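Local coordinates for mannosylglycerate hydrolase MGH1-like glycoside hydrolase domain-containing protein (Thermus thermophilus HB8, PDB 4WVA) that hydrolyses mannosylglycerate, a solute that thermophiles make under osmotic stress, to mannose and glycerate, and also cleaves glucosylglycerate, at residues L33-F38 with F408-A413; I39-T44 with A108-Y113. All blocks are in the same frame, centred on the assembly; numbering follows the deposited sequence.

Contact 1: L33-F38 with F408-A413; sequences LWDSAF and FSWSAA
W410 reaches across from the first turn of helix 409-413 and puts its indole among three side chains of helix 33-38, which runs nearly parallel to it with the axes 9.2 Å apart. W34 CB points across the contact, yet the crowded rotamer, CG between backbone N and carbonyl carbon (chi1 76°), brings the indole nearer the other helix. The dense side is aromatic. W410 turns the rim of its six-membered ring to the face of W34 in a T-shaped pair with planes at 84°, its CZ3 3.5 Å from W34 NE1. F38 extends alongside W410 and gives its edge to the W410 face, ring centroids 5.3 Å apart, while its CE2 rests over the same W34 face as W410 CH2. This cluster lies deep in the (alpha/alpha)6-barrel, where L33, W34 and D35 probably line the substrate site. An alanine at W34 would remove the face against which W410 and F38 pack and would probably loosen the orientation of both rings beside that site. The looser, polar side is at D35: its OD2 passes obliquely 3.4 Å from W410 CE3, and is linked to the other helix through a single water. That water donates to D35 OD2 at 2.9 Å and accepts from W410 N at 3.0 Å. The water also sits over one face of F408, the N-cap residue. The nearby helix N-terminus would probably favour a charged carboxylate, and a bound Tris molecule makes a weak hydrogen bond to D35 OD2.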
ATOM      1  N   LEU A  33      22.332  10.617 -19.402  1.00 10.17           N
ATOM      2  CA  LEU A  33      20.911  10.635 -19.058  1.00 10.15           C
ATOM      3  C   LEU A  33      20.667  10.950 -17.584  1.00  9.86           C
ATOM      4  O   LEU A  33      20.065  11.998 -17.274  1.00 10.26           O
ATOM      5  CB  LEU A  33      20.283   9.292 -19.442  1.00 10.06           C
ATOM      6  CG  LEU A  33      18.761   9.128 -19.443  1.00 10.47           C
ATOM      7  CD1 LEU A  33      18.430   7.771 -20.064  1.00 10.72           C
ATOM      8  CD2 LEU A  33      18.143   9.268 -18.056  1.00 10.90           C
ATOM      9  N   TRP A  34      21.055  10.076 -16.655  1.00 10.19           N
ATOM     10  CA  TRP A  34      20.666  10.392 -15.265  1.00  9.94           C
ATOM     11  C   TRP A  34      21.462  11.578 -14.720  1.00  9.99           C
ATOM     12  O   TRP A  34      20.916  12.356 -13.948  1.00 10.25           O
ATOM     13  CB  TRP A  34      20.563   9.189 -14.285  1.00 10.07           C
ATOM     14  CG  TRP A  34      21.817   8.569 -13.742  1.00  9.64           C
ATOM     15  CD1 TRP A  34      23.075   8.516 -14.313  1.00  9.87           C
ATOM     16  CD2 TRP A  34      21.907   7.818 -12.515  1.00  9.47           C
ATOM     17  NE1 TRP A  34      23.919   7.796 -13.501  1.00 10.36           N
ATOM     18  CE2 TRP A  34      23.223   7.372 -12.392  1.00  9.80           C
ATOM     19  CE3 TRP A  34      20.976   7.486 -11.507  1.00  9.31           C
ATOM     20  CZ2 TRP A  34      23.650   6.618 -11.297  1.00  9.63           C
ATOM     21  CZ3 TRP A  34      21.401   6.739 -10.420  1.00  9.44           C
ATOM     22  CH2 TRP A  34      22.719   6.310 -10.326  1.00  9.39           C
ATOM     23  N   ASP A  35      22.676  11.804 -15.230  1.00  9.95           N
ATOM     24  CA  ASP A  35      23.431  12.978 -14.820  1.00  9.58           C
ATOM     25  C   ASP A  35      22.660  14.239 -15.153  1.00  9.48           C
ATOM     26  O   ASP A  35      22.555  15.135 -14.320  1.00  9.17           O
ATOM     27  CB  ASP A  35      24.808  13.044 -15.493  1.00  9.68           C
ATOM     28  CG  ASP A  35      25.704  11.890 -15.129  1.00  9.76           C
ATOM     29  OD1 ASP A  35      25.348  10.723 -15.453  1.00  9.91           O
ATOM     30  OD2 ASP A  35      26.781  12.140 -14.550  1.00  9.56           O
ATOM     31  N   SER A  36      22.144  14.339 -16.379  1.00  9.07           N
ATOM     32  CA  SER A  36      21.466  15.567 -16.789  1.00  9.07           C
ATOM     33  C   SER A  36      20.267  15.832 -15.895  1.00  8.91           C
ATOM     34  O   SER A  36      19.955  16.974 -15.602  1.00  9.40           O
ATOM     35  CB  SER A  36      21.069  15.536 -18.267  1.00  8.91           C
ATOM     36  OG  SER A  36      22.142  15.989 -19.079  1.00  9.39           O
ATOM     37  N   ALA A  37      19.606  14.769 -15.435  1.00  9.10           N
ATOM     38  CA  ALA A  37      18.424  14.932 -14.620  1.00  9.57           C
ATOM     39  C   ALA A  37      18.824  15.559 -13.288  1.00  9.54           C
ATOM     40  O   ALA A  37      18.212  16.534 -12.866  1.00  9.72           O
ATOM     41  CB  ALA A  37      17.724  13.606 -14.408  1.00  9.85           C
ATOM     42  N   PHE A  38      19.854  15.020 -12.642  1.00  9.57           N
ATOM     43  CA  PHE A  38      20.311  15.610 -11.357  1.00  9.46           C
ATOM     44  C   PHE A  38      20.845  17.024 -11.592  1.00  9.85           C
ATOM     45  O   PHE A  38      20.619  17.914 -10.779  1.00 10.21           O
ATOM     46  CB  PHE A  38      21.375  14.771 -10.647  1.00  9.40           C
ATOM     47  CG  PHE A  38      20.901  13.405 -10.240  1.00  9.40           C
ATOM     48  CD1 PHE A  38      19.954  13.249  -9.228  1.00  9.71           C
ATOM     49  CD2 PHE A  38      21.392  12.267 -10.866  1.00  9.93           C
ATOM     50  CE1 PHE A  38      19.517  11.995  -8.862  1.00  9.78           C
ATOM     51  CE2 PHE A  38      20.943  11.006 -10.503  1.00 10.01           C
ATOM     52  CZ  PHE A  38      20.002  10.868  -9.493  1.00 10.03           C
ATOM     53  N   PHE A 408      32.992  17.511 -10.736  1.00 12.11           N
ATOM     54  CA  PHE A 408      31.932  16.613 -11.160  1.00 10.95           C
ATOM     55  C   PHE A 408      30.557  17.258 -10.986  1.00 10.63           C
ATOM     56  O   PHE A 408      30.186  17.685  -9.885  1.00 10.44           O
ATOM     57  CB  PHE A 408      32.020  15.292 -10.398  1.00 11.01           C
ATOM     58  CG  PHE A 408      31.109  14.243 -10.939  1.00 10.88           C
ATOM     59  CD1 PHE A 408      31.347  13.633 -12.181  1.00 11.28           C
ATOM     60  CD2 PHE A 408      29.968  13.908 -10.258  1.00 10.68           C
ATOM     61  CE1 PHE A 408      30.492  12.666 -12.674  1.00 11.52           C
ATOM     62  CE2 PHE A 408      29.114  12.947 -10.751  1.00 11.24           C
ATOM     63  CZ  PHE A 408      29.367  12.314 -11.952  1.00 11.25           C
ATOM     64  N   SER A 409      29.809  17.300 -12.081  1.00 10.07           N
ATOM     65  CA  SER A 409      28.615  18.137 -12.191  1.00  9.78           C
ATOM     66  C   SER A 409      27.508  17.802 -11.193  1.00  9.37           C
ATOM     67  O   SER A 409      27.007  18.703 -10.542  1.00  9.21           O
ATOM     68  CB  SER A 409      28.078  18.130 -13.617  1.00  9.90           C
ATOM     69  OG  SER A 409      29.034  18.729 -14.478  1.00  9.96           O
ATOM     70  N   TRP A 410      27.103  16.541 -11.043  1.00  9.41           N
ATOM     71  CA  TRP A 410      25.944  16.335 -10.167  1.00  9.07           C
ATOM     72  C   TRP A 410      26.258  16.592  -8.689  1.00  9.19           C
ATOM     73  O   TRP A 410      25.353  16.872  -7.889  1.00  9.41           O
ATOM     74  CB  TRP A 410      25.213  15.010 -10.373  1.00  9.07           C
ATOM     75  CG  TRP A 410      25.756  13.742  -9.817  1.00  8.48           C
ATOM     76  CD1 TRP A 410      26.395  13.514  -8.619  1.00  8.41           C
ATOM     77  CD2 TRP A 410      25.592  12.458 -10.428  1.00  8.38           C
ATOM     78  NE1 TRP A 410      26.657  12.182  -8.483  1.00  8.47           N
ATOM     79  CE2 TRP A 410      26.169  11.510  -9.584  1.00  8.60           C
ATOM     80  CE3 TRP A 410      25.025  12.039 -11.632  1.00  8.67           C
ATOM     81  CZ2 TRP A 410      26.212  10.158  -9.906  1.00  8.40           C
ATOM     82  CZ3 TRP A 410      25.051  10.709 -11.950  1.00  8.71           C
ATOM     83  CH2 TRP A 410      25.653   9.774 -11.099  1.00  8.64           C
ATOM     84  N   SER A 411      27.533  16.537  -8.343  1.00  9.24           N
ATOM     85  CA  SER A 411      27.955  16.880  -6.979  1.00  9.61           C
ATOM     86  C   SER A 411      27.727  18.372  -6.750  1.00  9.68           C
ATOM     87  O   SER A 411      27.086  18.759  -5.779  1.00 10.32           O
ATOM     88  CB  SER A 411      29.417  16.480  -6.749  1.00  9.80           C
ATOM     89  OG  SER A 411      29.563  15.066  -6.832  1.00  9.80           O
ATOM     90  N   ALA A 412      28.215  19.193  -7.674  1.00  9.75           N
ATOM     91  CA  ALA A 412      27.957  20.631  -7.642  1.00  9.97           C
ATOM     92  C   ALA A 412      26.469  20.937  -7.685  1.00  9.90           C
ATOM     93  O   ALA A 412      25.951  21.725  -6.880  1.00  9.52           O
ATOM     94  CB  ALA A 412      28.703  21.333  -8.761  1.00 10.31           C
ATOM     95  N   ALA A 413      25.754  20.291  -8.603  1.00  9.48           N
ATOM     96  CA  ALA A 413      24.344  20.540  -8.748  1.00  9.65           C
ATOM     97  C   ALA A 413      23.564  20.271  -7.479  1.00  9.47           C
ATOM     98  O   ALA A 413      22.686  21.040  -7.096  1.00  9.33           O
ATOM     99  CB  ALA A 413      23.767  19.693  -9.881  1.00  9.61           C
TER
HETATM  100  O   HOH W   1      27.608  14.600 -13.209  1.00 10.96           O

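Contact 2: I39-T44 with A108-Y113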
ATOM      1  N   ILE A  39      21.597  17.216 -12.673  1.00  9.73           N
ATOM      2  CA  ILE A  39      22.199  18.516 -12.959  1.00  9.81           C
ATOM      3  C   ILE A  39      21.148  19.601 -13.131  1.00 10.07           C
ATOM      4  O   ILE A  39      21.340  20.712 -12.654  1.00  9.35           O
ATOM      5  CB  ILE A  39      23.154  18.429 -14.171  1.00 10.04           C
ATOM      6  CG1 ILE A  39      24.373  17.569 -13.819  1.00 10.20           C
ATOM      7  CG2 ILE A  39      23.527  19.818 -14.696  1.00 10.62           C
ATOM      8  CD1 ILE A  39      25.130  17.077 -15.042  1.00 10.40           C
ATOM      9  N   ALA A  40      20.038  19.283 -13.802  1.00  9.56           N
ATOM     10  CA  ALA A  40      18.930  20.229 -13.957  1.00  9.98           C
ATOM     11  C   ALA A  40      18.435  20.803 -12.630  1.00  9.97           C
ATOM     12  O   ALA A  40      18.095  21.983 -12.549  1.00  9.54           O
ATOM     13  CB  ALA A  40      17.784  19.592 -14.751  1.00  9.66           C
ATOM     14  N   LEU A  41      18.421  19.989 -11.572  1.00 10.41           N
ATOM     15  CA  LEU A  41      18.065  20.486 -10.233  1.00 10.80           C
ATOM     16  C   LEU A  41      19.024  21.571  -9.753  1.00 11.01           C
ATOM     17  O   LEU A  41      18.596  22.554  -9.119  1.00 11.40           O
ATOM     18  CB  LEU A  41      18.012  19.335  -9.228  1.00 10.90           C
ATOM     19  CG  LEU A  41      16.906  18.295  -9.454  1.00 10.96           C
ATOM     20  CD1 LEU A  41      17.041  17.106  -8.500  1.00 11.63           C
ATOM     21  CD2 LEU A  41      15.532  18.939  -9.337  1.00 11.29           C
ATOM     22  N   GLY A  42      20.310  21.416 -10.066  1.00 10.80           N
ATOM     23  CA  GLY A  42      21.293  22.437  -9.743  1.00 11.10           C
ATOM     24  C   GLY A  42      21.043  23.734 -10.492  1.00 10.71           C
ATOM     25  O   GLY A  42      21.133  24.815  -9.915  1.00 10.71           O
ATOM     26  N   TRP A  43      20.714  23.628 -11.786  1.00 10.50           N
ATOM     27  CA  TRP A  43      20.465  24.814 -12.592  1.00 10.93           C
ATOM     28  C   TRP A  43      19.277  25.656 -12.089  1.00 11.94           C
ATOM     29  O   TRP A  43      19.216  26.868 -12.354  1.00 12.90           O
ATOM     30  CB  TRP A  43      20.274  24.453 -14.073  1.00 10.89           C
ATOM     31  CG  TRP A  43      21.551  24.091 -14.776  1.00 11.57           C
ATOM     32  CD1 TRP A  43      21.857  22.889 -15.353  1.00 12.04           C
ATOM     33  CD2 TRP A  43      22.688  24.932 -14.987  1.00 11.73           C
ATOM     34  NE1 TRP A  43      23.125  22.929 -15.899  1.00 12.67           N
ATOM     35  CE2 TRP A  43      23.647  24.176 -15.698  1.00 12.31           C
ATOM     36  CE3 TRP A  43      22.985  26.264 -14.664  1.00 12.26           C
ATOM     37  CZ2 TRP A  43      24.875  24.701 -16.092  1.00 12.84           C
ATOM     38  CZ3 TRP A  43      24.208  26.775 -15.046  1.00 12.88           C
ATOM     39  CH2 TRP A  43      25.132  26.006 -15.758  1.00 12.72           C
ATOM     40  N   THR A  44      18.354  25.047 -11.345  1.00 11.91           N
ATOM     41  CA  THR A  44      17.213  25.813 -10.786  1.00 12.67           C
ATOM     42  C   THR A  44      17.706  26.924  -9.850  1.00 13.17           C
ATOM     43  O   THR A  44      16.956  27.864  -9.549  1.00 13.47           O
ATOM     44  CB  THR A  44      16.203  24.954  -9.980  1.00 12.88           C
ATOM     45  OG1 THR A  44      16.820  24.448  -8.791  1.00 13.11           O
ATOM     46  CG2 THR A  44      15.645  23.810 -10.796  1.00 13.60           C
ATOM     47  N   ALA A 108      11.490  11.952 -15.048  1.00 10.04           N
ATOM     48  CA  ALA A 108      10.104  12.440 -14.812  1.00  9.77           C
ATOM     49  C   ALA A 108       9.949  13.114 -13.460  1.00  9.84           C
ATOM     50  O   ALA A 108       9.170  14.050 -13.293  1.00  9.83           O
ATOM     51  CB  ALA A 108       9.093  11.317 -14.953  1.00  9.98           C
ATOM     52  N   THR A 109      10.678  12.601 -12.483  1.00  9.39           N
ATOM     53  CA  THR A 109      10.688  13.178 -11.137  1.00  9.62           C
ATOM     54  C   THR A 109      11.223  14.609 -11.173  1.00  9.83           C
ATOM     55  O   THR A 109      10.661  15.518 -10.543  1.00  9.85           O
ATOM     56  CB  THR A 109      11.512  12.271 -10.226  1.00  9.94           C
ATOM     57  OG1 THR A 109      10.823  11.033 -10.097  1.00 10.42           O
ATOM     58  CG2 THR A 109      11.719  12.885  -8.826  1.00  9.99           C
ATOM     59  N   VAL A 110      12.287  14.810 -11.939  1.00  9.84           N
ATOM     60  CA  VAL A 110      12.868  16.136 -12.079  1.00  9.90           C
ATOM     61  C   VAL A 110      11.922  17.043 -12.865  1.00 10.13           C
ATOM     62  O   VAL A 110      11.718  18.193 -12.498  1.00 10.41           O
ATOM     63  CB  VAL A 110      14.294  16.085 -12.669  1.00 10.13           C
ATOM     64  CG1 VAL A 110      14.799  17.490 -12.953  1.00 10.17           C
ATOM     65  CG2 VAL A 110      15.237  15.346 -11.735  1.00  9.72           C
ATOM     66  N   VAL A 111      11.322  16.520 -13.929  1.00 10.21           N
ATOM     67  CA  VAL A 111      10.376  17.315 -14.712  1.00 10.51           C
ATOM     68  C   VAL A 111       9.175  17.769 -13.852  1.00 10.31           C
ATOM     69  O   VAL A 111       8.729  18.923 -13.954  1.00 11.09           O
ATOM     70  CB  VAL A 111       9.939  16.588 -15.996  1.00 10.35           C
ATOM     71  CG1 VAL A 111       8.798  17.332 -16.654  1.00 10.61           C
ATOM     72  CG2 VAL A 111      11.113  16.454 -16.976  1.00 10.84           C
ATOM     73  N   ARG A 112       8.657  16.891 -13.001  1.00 10.75           N
ATOM     74  CA  ARG A 112       7.542  17.274 -12.124  1.00 11.25           C
ATOM     75  C   ARG A 112       7.967  18.446 -11.225  1.00 11.23           C
ATOM     76  O   ARG A 112       7.226  19.412 -11.031  1.00 11.43           O
ATOM     77  CB  ARG A 112       7.064  16.103 -11.270  1.00 12.08           C
ATOM     78  CG  ARG A 112       5.954  16.530 -10.320  1.00 12.78           C
ATOM     79  CD  ARG A 112       5.492  15.401  -9.416  1.00 13.20           C
ATOM     80  NE  ARG A 112       4.436  15.869  -8.515  1.00 14.30           N
ATOM     81  CZ  ARG A 112       3.825  15.109  -7.603  1.00 14.31           C
ATOM     82  NH1 ARG A 112       4.148  13.842  -7.444  1.00 14.45           N
ATOM     83  NH2 ARG A 112       2.880  15.638  -6.829  1.00 15.09           N
ATOM     84  N   TYR A 113       9.156  18.359 -10.665  1.00 11.91           N
ATOM     85  CA  TYR A 113       9.665  19.425  -9.814  1.00 12.14           C
ATOM     86  C   TYR A 113       9.814  20.742 -10.583  1.00 12.25           C
ATOM     87  O   TYR A 113       9.352  21.802 -10.121  1.00 11.50           O
ATOM     88  CB  TYR A 113      11.015  19.065  -9.186  1.00 13.32           C
ATOM     89  CG  TYR A 113      11.470  20.145  -8.260  1.00 14.40           C
ATOM     90  CD1 TYR A 113      10.991  20.198  -6.959  1.00 15.82           C
ATOM     91  CD2 TYR A 113      12.313  21.161  -8.703  1.00 15.43           C
ATOM     92  CE1 TYR A 113      11.372  21.208  -6.117  1.00 17.12           C
ATOM     93  CE2 TYR A 113      12.680  22.185  -7.865  1.00 17.40           C
ATOM     94  CZ  TYR A 113      12.216  22.190  -6.574  1.00 17.73           C
ATOM     95  OH  TYR A 113      12.596  23.208  -5.731  1.00 23.52           O
TER
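With CG beside its backbone N (chi1 -66°) and the chain then extended, L41 carries its two methyls into the gap between helices 39-43 and 108-113. V110 answers with CG1 anti to its backbone N (chi1 173°), so that both valine branches face the other helix, and Y113, likewise anti (chi1 -177°), swings its ring out one turn further on. The result is plain apolar packing of two near-parallel helices of the (alpha/alpha)6-barrel, whose axes come no closer than 10.3 Å. V110 works as a fork: CG1 touches L41 CD2 at 4.0 Å and A40 CB at 4.1 Å, while CG2 lies against L41 CG and CD1. L41 CD2 also meets Y113 CD2 at 4.0 Å, and T44 CG2 comes up near the plane of the same ring, at its edge. T44 OG1 turns back to donate to L41 O (2.6 Å, in the carbonyl plane), consistent with its methyl being held toward Y113. Beyond this seam, F417 of helix 409-418 packs on L41 and T44 and meets Y113 edge-to-face; helix 48-62 touches T44 and V111, and helix 235-254 lies against A108, T109, V111 and R112.

In the fold
Helix 33-43 is common to both contacts: its first half joins helix 409-418 in contact 1 and its second half joins helix 107-117 in contact 2, the centres about 10 Å apart. Along the chain contact 2 is nested within the long loop that contact 1 closes, and helix 33-43 packs against both helix 107-117 and the C-terminal helix 409-418, which also touch each other. The contacts also touch directly, I39 packing on S409 and A413, and A37 on V110. In this (alpha/alpha)6-barrel the helix runs from the probable substrate pocket at contact 1 to plain apolar packing at contact 2, where R112 hydrogen-bonds A275 of a second subunit and Y113 bonds weakly to E280 of that subunit.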